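Allantoin racemase (Pseudomonas fluorescens, PDB 5LG5) interconverts the two enantiomers of allantoin and probably also racemises 5-monosubstituted hydantoins. Local coordinates at residues E[57-62]-E[83-88]. Numbering follows the deposited sequence.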
loop_
_atom_site.group_PDB
_atom_site.type_symbol
_atom_site.label_atom_id
_atom_site.label_comp_id
_atom_site.label_asym_id
_atom_site.label_seq_id
_atom_site.Cartn_x
_atom_site.Cartn_y
_atom_site.Cartn_z
ATOM N N VAL E 57 -6.376 17.073 -27.099
ATOM C CA VAL E 57 -6.182 15.781 -27.754
ATOM C C VAL E 57 -7.526 15.139 -28.077
ATOM O O VAL E 57 -7.748 14.641 -29.181
ATOM C CB VAL E 57 -5.304 14.830 -26.880
ATOM C CG1 VAL E 57 -5.388 13.389 -27.377
ATOM C CG2 VAL E 57 -3.844 15.314 -26.857
ATOM N N MET E 58 -8.425 15.157 -27.098
ATOM C CA MET E 58 -9.774 14.635 -27.294
ATOM C C MET E 58 -10.475 15.343 -28.451
ATOM O O MET E 58 -11.061 14.710 -29.333
ATOM C CB MET E 58 -10.587 14.782 -25.999
ATOM C CG MET E 58 -10.271 13.742 -24.932
ATOM S SD MET E 58 -11.309 13.945 -23.460
ATOM C CE MET E 58 -10.074 14.604 -22.355
ATOM N N ASP E 59 -10.375 16.664 -28.445
ATOM C CA ASP E 59 -10.896 17.497 -29.526
ATOM C C ASP E 59 -10.331 17.088 -30.898
ATOM O O ASP E 59 -11.068 16.876 -31.868
ATOM C CB ASP E 59 -10.565 18.966 -29.217
ATOM C CG ASP E 59 -11.030 19.922 -30.311
ATOM O OD1 ASP E 59 -10.180 20.548 -30.994
ATOM O OD2 ASP E 59 -12.257 20.058 -30.464
ATOM N N ARG E 60 -9.013 16.935 -30.958
ATOM C CA ARG E 60 -8.316 16.623 -32.212
ATOM C C ARG E 60 -8.726 15.272 -32.776
ATOM O O ARG E 60 -8.883 15.097 -33.984
ATOM C CB ARG E 60 -6.803 16.650 -31.992
ATOM C CG ARG E 60 -5.956 16.644 -33.265
ATOM C CD ARG E 60 -6.376 17.734 -34.246
ATOM N NE ARG E 60 -5.971 17.465 -35.629
ATOM C CZ ARG E 60 -6.645 16.720 -36.503
ATOM N NH1 ARG E 60 -7.769 16.107 -36.152
ATOM N NH2 ARG E 60 -6.176 16.575 -37.733
ATOM N N VAL E 61 -8.872 14.304 -31.886
ATOM C CA VAL E 61 -9.238 12.958 -32.285
ATOM C C VAL E 61 -10.691 12.899 -32.760
ATOM O O VAL E 61 -11.007 12.237 -33.752
ATOM C CB VAL E 61 -8.965 11.958 -31.134
ATOM C CG1 VAL E 61 -9.567 10.585 -31.444
ATOM C CG2 VAL E 61 -7.444 11.888 -30.859
ATOM N N MET E 62 -11.565 13.587 -32.039
ATOM C CA MET E 62 -12.980 13.657 -32.418
ATOM C C MET E 62 -13.171 14.387 -33.750
ATOM O O MET E 62 -14.082 14.078 -34.512
ATOM C CB MET E 62 -13.808 14.331 -31.319
ATOM C CG MET E 62 -13.944 13.506 -30.029
ATOM S SD MET E 62 -14.512 11.810 -30.283
ATOM C CE MET E 62 -12.975 10.965 -30.185
ATOM N N GLY E 83 -10.623 9.961 -20.963
ATOM C CA GLY E 83 -11.621 10.663 -21.756
ATOM C C GLY E 83 -11.736 10.069 -23.144
ATOM O O GLY E 83 -12.844 9.814 -23.636
ATOM N N LEU E 84 -10.588 9.852 -23.782
ATOM C CA LEU E 84 -10.567 9.184 -25.089
ATOM C C LEU E 84 -11.256 7.830 -25.000
ATOM O O LEU E 84 -12.027 7.462 -25.887
ATOM C CB LEU E 84 -9.133 8.959 -25.575
ATOM C CG LEU E 84 -8.471 9.863 -26.631
ATOM C CD1 LEU E 84 -9.397 10.958 -27.142
ATOM C CD2 LEU E 84 -7.154 10.425 -26.112
ATOM N N GLN E 85 -10.955 7.087 -23.935
ATOM C CA GLN E 85 -11.533 5.755 -23.745
ATOM C C GLN E 85 -13.058 5.766 -23.670
ATOM O O GLN E 85 -13.715 4.815 -24.106
ATOM C CB GLN E 85 -10.919 5.052 -22.528
ATOM C CG GLN E 85 -9.476 4.551 -22.770
ATOM C CD GLN E 85 -8.860 3.936 -21.532
ATOM O OE1 GLN E 85 -8.725 4.605 -20.511
ATOM N NE2 GLN E 85 -8.499 2.653 -21.607
ATOM N N GLU E 86 -13.627 6.825 -23.109
ATOM C CA GLU E 86 -15.089 6.957 -23.078
ATOM C C GLU E 86 -15.591 7.311 -24.453
ATOM O O GLU E 86 -16.580 6.762 -24.925
ATOM C CB GLU E 86 -15.508 8.063 -22.128
ATOM C CG GLU E 86 -15.376 7.719 -20.676
ATOM C CD GLU E 86 -16.000 8.770 -19.801
ATOM O OE1 GLU E 86 -16.454 9.802 -20.357
ATOM O OE2 GLU E 86 -15.999 8.579 -18.564
ATOM N N LEU E 87 -14.902 8.266 -25.081
ATOM C CA LEU E 87 -15.312 8.791 -26.371
ATOM C C LEU E 87 -15.217 7.755 -27.484
ATOM O O LEU E 87 -16.034 7.754 -28.404
ATOM C CB LEU E 87 -14.453 10.003 -26.728
ATOM C CG LEU E 87 -14.706 11.222 -25.836
ATOM C CD1 LEU E 87 -13.656 12.270 -26.105
ATOM C CD2 LEU E 87 -16.114 11.771 -26.105
ATOM N N LEU E 88 -14.227 6.867 -27.394
ATOM C CA LEU E 88 -13.919 5.978 -28.512
ATOM C C LEU E 88 -14.348 4.528 -28.280
ATOM O O LEU E 88 -14.450 4.087 -27.142
ATOM C CB LEU E 88 -12.419 6.031 -28.788
ATOM C CG LEU E 88 -11.885 7.399 -29.194
ATOM C CD1 LEU E 88 -10.359 7.385 -29.224
ATOM C CD2 LEU E 88 -12.441 7.698 -30.573
#
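Start with Leu-84, the bump of helix 81-87 that fills the hollow lined by Val-57, Met-58 and Val-61. Its CD2 lies 3.7 Å from Val-57 CG1, its CD1 3.7 Å from Met-58 CG and 4.1 Å from Val-61 CB. Met-58 answers from the other helix: its thioether runs over Gly-83, SD 3.7 Å from CA of that glycine, where a CB would collide with the sulfur, while Met-58 CG also meets Leu-87 CD1 at 3.9 Å. One turn on, Met-62 curls its tip inward, bringing CE to 3.9 Å from Leu-87 CB and a tight 3.3 Å from Leu-88 CD2, just where the second helix ends. The packing is wholly apolar, between segments running roughly parallel (29°) with axes 10.2 Å apart. Tyr-51 and Phe-48 of a second subunit pack against Met-58 and Leu-87, respectively. Helices 47-63 and 81-87, which flank strand 70-74 in the chain, lie side by side on the parallel sheet that holds strands 2-7 and 70-74: Val-57 and Val-61 rest on Val-6 of strand 2-7, Leu-84 and Leu-88 on strand 70-74.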